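PDB 1ZJ8: sulfite reductase [ferredoxin] from Mycobacterium tuberculosis, which reduces sulfite to sulfide with electrons from ferredoxin, using a siroheme and a [4Fe-4S] cluster, probably as a step in the biosynthesis of sulfur-containing amino acids and cofactors. Local coordinates for residues A120-T123 with L124-S128; D374-R378 with A379-R383; R363-G366 with T367-T370. All coordinates share one frame; numbering follows the deposited sequence.

Contact 1: residues A120-T123 with L124-S128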
loop_
_atom_site.group_PDB
_atom_site.type_symbol
_atom_site.label_atom_id
_atom_site.label_comp_id
_atom_site.label_asym_id
_atom_site.label_seq_id
_atom_site.Cartn_x
_atom_site.Cartn_y
_atom_site.Cartn_z
ATOM N N ALA A 120 10.272 10.424 16.127
ATOM C CA ALA A 120 10.500 9.463 15.067
ATOM C C ALA A 120 10.308 10.116 13.701
ATOM O O ALA A 120 11.049 9.818 12.761
ATOM C CB ALA A 120 9.567 8.254 15.229
ATOM N N LEU A 121 9.314 10.995 13.595
ATOM C CA LEU A 121 9.027 11.710 12.355
ATOM C C LEU A 121 10.176 12.669 11.997
ATOM O O LEU A 121 10.528 12.820 10.820
ATOM C CB LEU A 121 7.713 12.478 12.483
ATOM C CG LEU A 121 7.208 13.104 11.167
ATOM C CD1 LEU A 121 6.604 12.030 10.270
ATOM C CD2 LEU A 121 6.222 14.270 11.395
ATOM N N ARG A 122 10.768 13.292 13.016
ATOM C CA ARG A 122 11.942 14.138 12.828
ATOM C C ARG A 122 13.167 13.363 12.323
ATOM O O ARG A 122 13.901 13.839 11.438
ATOM C CB ARG A 122 12.280 14.838 14.127
ATOM C CG ARG A 122 13.432 15.802 13.991
ATOM C CD ARG A 122 13.797 16.383 15.330
ATOM N NE ARG A 122 12.621 16.817 16.079
ATOM C CZ ARG A 122 11.936 17.924 15.814
ATOM N NH1 ARG A 122 12.302 18.724 14.802
ATOM N NH2 ARG A 122 10.876 18.235 16.561
ATOM N N THR A 123 13.382 12.179 12.894
ATOM C CA THR A 123 14.477 11.307 12.494
ATOM C C THR A 123 14.308 10.938 11.013
ATOM O O THR A 123 15.214 11.142 10.216
ATOM C CB THR A 123 14.517 10.041 13.402
ATOM O OG1 THR A 123 14.667 10.435 14.783
ATOM C CG2 THR A 123 15.656 9.065 12.977
ATOM N N LEU A 124 13.130 10.440 10.655
ATOM C CA LEU A 124 12.785 10.198 9.263
ATOM C C LEU A 124 13.130 11.385 8.367
ATOM O O LEU A 124 13.629 11.216 7.257
ATOM C CB LEU A 124 11.293 9.903 9.150
ATOM C CG LEU A 124 10.902 8.431 9.231
ATOM C CD1 LEU A 124 11.947 7.557 9.947
ATOM C CD2 LEU A 124 9.535 8.295 9.918
ATOM N N GLY A 125 12.863 12.584 8.858
ATOM C CA GLY A 125 13.084 13.780 8.070
ATOM C C GLY A 125 14.549 14.034 7.816
ATOM O O GLY A 125 14.943 14.387 6.706
ATOM N N GLN A 126 15.348 13.844 8.860
ATOM C CA GLN A 126 16.787 14.091 8.806
ATOM C C GLN A 126 17.557 13.039 8.019
ATOM O O GLN A 126 18.460 13.387 7.256
ATOM C CB GLN A 126 17.314 14.176 10.217
ATOM C CG GLN A 126 16.756 15.384 10.951
ATOM C CD GLN A 126 16.924 15.304 12.440
ATOM O OE1 GLN A 126 17.343 14.274 12.986
ATOM N NE2 GLN A 126 16.595 16.401 13.120
ATOM N N ILE A 127 17.191 11.767 8.200
ATOM C CA ILE A 127 17.701 10.684 7.368
ATOM C C ILE A 127 17.544 11.083 5.894
ATOM O O ILE A 127 18.511 10.993 5.132
ATOM C CB ILE A 127 16.958 9.307 7.605
ATOM C CG1 ILE A 127 16.972 8.830 9.078
ATOM C CG2 ILE A 127 17.562 8.216 6.774
ATOM C CD1 ILE A 127 18.165 9.226 9.899
ATOM N N SER A 128 16.339 11.525 5.499
ATOM C CA SER A 128 16.029 11.786 4.081
ATOM C C SER A 128 16.893 12.915 3.540
ATOM O O SER A 128 17.535 12.770 2.479
ATOM C CB SER A 128 14.556 12.155 3.888
ATOM O OG SER A 128 14.258 12.506 2.534
#

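Contact 2: residues D374-R378 with A379-R383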
loop_
_atom_site.group_PDB
_atom_site.type_symbol
_atom_site.label_atom_id
_atom_site.label_comp_id
_atom_site.label_asym_id
_atom_site.label_seq_id
_atom_site.Cartn_x
_atom_site.Cartn_y
_atom_site.Cartn_z
ATOM N N ASP A 374 8.133 19.930 13.724
ATOM C CA ASP A 374 8.189 21.189 14.504
ATOM C C ASP A 374 6.816 21.826 14.689
ATOM O O ASP A 374 6.529 22.430 15.740
ATOM C CB ASP A 374 9.189 22.175 13.874
ATOM C CG ASP A 374 10.611 21.614 13.860
ATOM O OD1 ASP A 374 10.991 20.983 14.874
ATOM O OD2 ASP A 374 11.329 21.751 12.837
ATOM N N LEU A 375 5.968 21.680 13.667
ATOM C CA LEU A 375 4.567 22.083 13.771
ATOM C C LEU A 375 3.855 21.254 14.841
ATOM O O LEU A 375 3.076 21.792 15.637
ATOM C CB LEU A 375 3.851 21.910 12.434
ATOM C CG LEU A 375 4.195 22.921 11.342
ATOM C CD1 LEU A 375 3.558 22.512 10.023
ATOM C CD2 LEU A 375 3.751 24.319 11.742
ATOM N N MET A 376 4.131 19.954 14.874
ATOM C CA MET A 376 3.582 19.110 15.912
ATOM C C MET A 376 3.980 19.596 17.317
ATOM O O MET A 376 3.145 19.645 18.230
ATOM C CB MET A 376 4.023 17.671 15.690
ATOM C CG MET A 376 3.271 16.993 14.558
ATOM S SD MET A 376 3.818 15.310 14.182
ATOM C CE MET A 376 3.467 14.488 15.735
ATOM N N ALA A 377 5.249 19.967 17.482
ATOM C CA ALA A 377 5.739 20.455 18.781
ATOM C C ALA A 377 5.041 21.743 19.148
ATOM O O ALA A 377 4.559 21.868 20.268
ATOM C CB ALA A 377 7.214 20.668 18.778
ATOM N N ARG A 378 4.975 22.701 18.214
ATOM C CA ARG A 378 4.172 23.927 18.436
ATOM C C ARG A 378 2.731 23.642 18.883
ATOM O O ARG A 378 2.139 24.424 19.585
ATOM C CB ARG A 378 4.129 24.810 17.174
ATOM C CG ARG A 378 4.988 26.059 17.258
ATOM C CD ARG A 378 4.826 27.001 16.058
ATOM N NE ARG A 378 5.135 28.401 16.434
ATOM C CZ ARG A 378 4.226 29.364 16.707
ATOM N NH1 ARG A 378 2.900 29.130 16.643
ATOM N NH2 ARG A 378 4.644 30.591 17.035
ATOM N N ALA A 379 2.161 22.529 18.454
ATOM C CA ALA A 379 0.775 22.221 18.757
ATOM C C ALA A 379 0.636 21.265 19.948
ATOM O O ALA A 379 -0.483 20.954 20.381
ATOM C CB ALA A 379 0.104 21.623 17.516
ATOM N N GLY A 380 1.764 20.820 20.492
ATOM C CA GLY A 380 1.752 19.968 21.673
ATOM C C GLY A 380 1.391 18.523 21.390
ATOM O O GLY A 380 0.971 17.809 22.307
ATOM N N SER A 381 1.611 18.082 20.142
ATOM C CA SER A 381 1.267 16.720 19.702
ATOM C C SER A 381 2.481 15.838 19.479
ATOM O O SER A 381 3.463 16.273 18.882
ATOM C CB SER A 381 0.458 16.761 18.395
ATOM O OG SER A 381 0.559 15.535 17.657
ATOM N N ASP A 382 2.382 14.586 19.923
ATOM C CA ASP A 382 3.425 13.591 19.745
ATOM C C ASP A 382 2.927 12.363 19.001
ATOM O O ASP A 382 3.600 11.317 19.046
ATOM C CB ASP A 382 3.937 13.157 21.119
ATOM C CG ASP A 382 5.185 12.262 21.053
ATOM O OD1 ASP A 382 6.225 12.718 20.498
ATOM O OD2 ASP A 382 5.116 11.115 21.581
ATOM N N ARG A 383 1.771 12.457 18.332
ATOM C CA ARG A 383 1.284 11.352 17.478
ATOM C C ARG A 383 0.817 11.782 16.091
ATOM O O ARG A 383 -0.069 12.631 15.962
ATOM C CB ARG A 383 0.078 10.634 18.081
ATOM C CG ARG A 383 0.235 10.049 19.452
ATOM C CD ARG A 383 -1.070 10.265 20.205
ATOM N NE ARG A 383 -1.905 9.077 20.385
ATOM C CZ ARG A 383 -3.190 9.106 20.746
ATOM N NH1 ARG A 383 -3.829 10.249 20.922
ATOM N NH2 ARG A 383 -3.849 7.972 20.919
#

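Contact 3: residues R363-G366 with T367-T370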
loop_
_atom_site.group_PDB
_atom_site.type_symbol
_atom_site.label_atom_id
_atom_site.label_comp_id
_atom_site.label_asym_id
_atom_site.label_seq_id
_atom_site.Cartn_x
_atom_site.Cartn_y
_atom_site.Cartn_z
ATOM N N ARG A 363 3.845 12.284 -2.210
ATOM C CA ARG A 363 5.152 12.936 -2.385
ATOM C C ARG A 363 5.386 14.031 -1.380
ATOM O O ARG A 363 4.696 15.044 -1.416
ATOM C CB ARG A 363 5.282 13.538 -3.788
ATOM C CG ARG A 363 6.522 14.460 -3.949
ATOM C CD ARG A 363 7.344 14.181 -5.193
ATOM N NE ARG A 363 8.084 12.933 -5.045
ATOM C CZ ARG A 363 8.724 12.321 -6.041
ATOM N NH1 ARG A 363 8.754 12.864 -7.257
ATOM N NH2 ARG A 363 9.336 11.156 -5.824
ATOM N N VAL A 364 6.359 13.826 -0.500
ATOM C CA VAL A 364 6.827 14.861 0.425
ATOM C C VAL A 364 8.367 14.940 0.320
ATOM O O VAL A 364 8.906 14.821 -0.783
ATOM C CB VAL A 364 6.311 14.633 1.914
ATOM C CG1 VAL A 364 4.787 14.809 2.015
ATOM C CG2 VAL A 364 6.716 13.261 2.474
ATOM N N SER A 365 9.071 15.160 1.437
ATOM C CA SER A 365 10.529 15.291 1.460
ATOM C C SER A 365 11.032 15.380 2.906
ATOM O O SER A 365 10.267 15.629 3.853
ATOM C CB SER A 365 11.016 16.518 0.654
ATOM O OG SER A 365 10.536 17.766 1.166
ATOM N N GLY A 366 12.339 15.181 3.065
ATOM C CA GLY A 366 12.992 15.252 4.367
ATOM C C GLY A 366 12.636 16.568 4.999
ATOM O O GLY A 366 12.097 16.594 6.100
ATOM N N THR A 367 12.910 17.655 4.279
ATOM C CA THR A 367 12.611 19.008 4.750
ATOM C C THR A 367 11.188 19.139 5.217
ATOM O O THR A 367 10.934 19.841 6.210
ATOM C CB THR A 367 12.792 20.063 3.647
ATOM O OG1 THR A 367 14.150 20.042 3.214
ATOM C CG2 THR A 367 12.448 21.468 4.148
ATOM N N ILE A 368 10.254 18.505 4.498
ATOM C CA ILE A 368 8.843 18.615 4.859
ATOM C C ILE A 368 8.518 17.820 6.123
ATOM O O ILE A 368 7.836 18.326 7.024
ATOM C CB ILE A 368 7.913 18.219 3.710
ATOM C CG1 ILE A 368 7.873 19.362 2.698
ATOM C CG2 ILE A 368 6.482 17.949 4.231
ATOM C CD1 ILE A 368 7.114 19.039 1.443
ATOM N N LEU A 369 8.996 16.580 6.186
ATOM C CA LEU A 369 8.736 15.736 7.350
ATOM C C LEU A 369 9.282 16.400 8.615
ATOM O O LEU A 369 8.660 16.348 9.693
ATOM C CB LEU A 369 9.367 14.338 7.165
ATOM C CG LEU A 369 8.733 13.434 6.099
ATOM C CD1 LEU A 369 9.546 12.160 5.874
ATOM C CD2 LEU A 369 7.320 13.053 6.491
ATOM N N THR A 370 10.445 17.030 8.482
ATOM C CA THR A 370 11.056 17.679 9.627
ATOM C C THR A 370 10.226 18.897 9.959
ATOM O O THR A 370 9.950 19.164 11.131
ATOM C CB THR A 370 12.550 17.980 9.407
ATOM O OG1 THR A 370 13.199 16.767 9.019
ATOM C CG2 THR A 370 13.221 18.471 10.702
#

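Contact 1: residues A120-T123 with L124-S128
Ala-120 to Thr-123 and Leu-124 to Ser-128 are successive turns of helix 118-131, joined by i to i+4 backbone bonds from the N-H groups of Leu-124, Gly-125, Gln-126 and Ile-127 to the carbonyls of Ala-120, Leu-121, Arg-122 and Thr-123; the last is nearly straight, with Ile-127 N 2.9 Å from Thr-123 O. The side chains illustrate how one helix can serve different surroundings on different faces. On the polar flank Arg-122 meets Gln-126 through its methylenes: Gln-126 NE2 lies 3.3 Å from Arg-122 CG and 3.6 Å from Arg-122 CD, while the guanidinium plane is turned 48° from the amide plane. Arg-122 CG stands anti to the backbone N (chi1 -176°), and a bend at chi3 then carries the guanidinium off to Asp-374 on helix 366-379, with which NH1 forms a salt bridge. Gln-126 also rests its CG 3.3 Å from Arg-122 O. Thr-123 and Ile-127 lie alongside each other, pointing the same way, with Thr-123 CG2 4.0 Å from Ile-127 CD1; the hydroxyl of Thr-123 is directed back to Ala-119 O. Ile-127 goes on to touch Ile-157 and Arg-160 of helix 154-162. The branched end of Leu-124 lies against Ala-120 O, with Leu-124 CD2 3.6 Å from it, and reaches Leu-161 of the same neighbouring helix. Polar and apolar roles are thus split within single residues. Thr-123 returns its hydroxyl to its own helix, leaving a methyl to pack, and the stem of Arg-122 provides a surface for an amide while its charged end, its direction probably fixed by Asp-374, ties helix 118-131 to helix 366-379.

Contact 2: residues D374-R378 with A379-R383
Met-376 and Ser-381 face each other where helix 366-379 ends, and the conformation of the methionine decides how they meet. Its CG is anti to the carbonyl carbon and its chain runs straight through chi2, but a turn at chi3 (62°) swings the terminal methyl towards the departing chain. CE comes to 3.6 Å from Ser-381 OG and 3.7 Å from Arg-383 N, filling the angle between the helix end and the segment that follows. Ser-381 holds OG anti to its backbone N (chi1 157°). In that position the hydroxyl takes a weak bond from Arg-383 N, at 3.4 Å from OG, and is also hydrogen-bonded to Leu-395 O, so a single oxygen braces the turn against a strand. The backbone beneath is a Schellman motif. Ser-381 N reaches back 2.9 Å to Met-376 O, and Gly-380 N approaches Ala-377 O at 3.0 Å from well above the carbonyl plane. Gly-380 has a positive phi (77°), a backbone shape that glycine adopts readily. Ala-379, just before it, divides its N-H between two weak bonds, to Leu-375 O and Met-376 O, and lays its methyl 3.5 Å from Leu-375 O. Around this helix end, Met-376 packs on Ile-394 of strand 392-397 and on Ala-118 of helix 118-131, while Leu-375 leans on Leu-405 and Leu-409 of helix 399-411. Arg-383 forms salt bridges with Asp-396 and Glu-187 as the chain passes into strand 384-386.

Contact 3: residues R363-G366 with T367-T370
Ser-365 is the N-cap of helix 366-379, at the junction where strand 363-365 turns into the helix, and Val-364 just before it meets Leu-369 in a hydrophobic staple. The serine OG sits between its backbone N and carbonyl carbon (chi1 62°), which brings it to the first turn; there it accepts a weak bond from Ile-368 N at 3.4 Å and also lies 3.5 Å from Ile-368 CG1. The same residue's carbonyl starts the regular helical bonding, with Leu-369 N 2.8 Å from Ser-365 O. The staple is made by branch tips: Val-364 CG2 is 4.1 Å from Leu-369 CD2, the two side chains crossing at about a right angle, while Val-364 CB rests 4.0 Å from Ile-368 CG2. At the next residue, Gly-366 O accepts two bonds from Thr-370. Thr-370 N lies 2.9 Å from Gly-366 O, close to the line of the carbonyl, whereas Thr-370 OG1, 3.1 Å from Gly-366 O, donates from 47° out of the carbonyl plane. Thr-367 turns its hydroxyl to Asp-134, and Val-364 is backbone-bonded to Ala-136 of strand 135-138. Polar and apolar capping therefore act together: the serine oxygen offers a weak partner to an N-H of the first turn, where i to i+4 bonding has not yet begun, and Asp-134 beside the turn would probably suit the positive end of the helix dipole.

Along the chain the order is contact 1, contact 3, contact 2. Contact 1 is part of helix 118-131 in the first ferredoxin-like half domain, whereas contacts 3 and 2 mark the start and the end of helix 366-379 in the second, with centres about 16 Å apart. The two helices pack together. Contact 1 lies about 9 Å from contact 3 and 15 Å from contact 2, centre to centre: Gly-125, without a side chain, lets Thr-370 come close, and Leu-121 CD2 touches Met-376 SD at 3.8 Å. Helix 366-379, capped at both ends, thus carries part of the packing between the two half domains, with the siroheme nearer contacts 1 and 3.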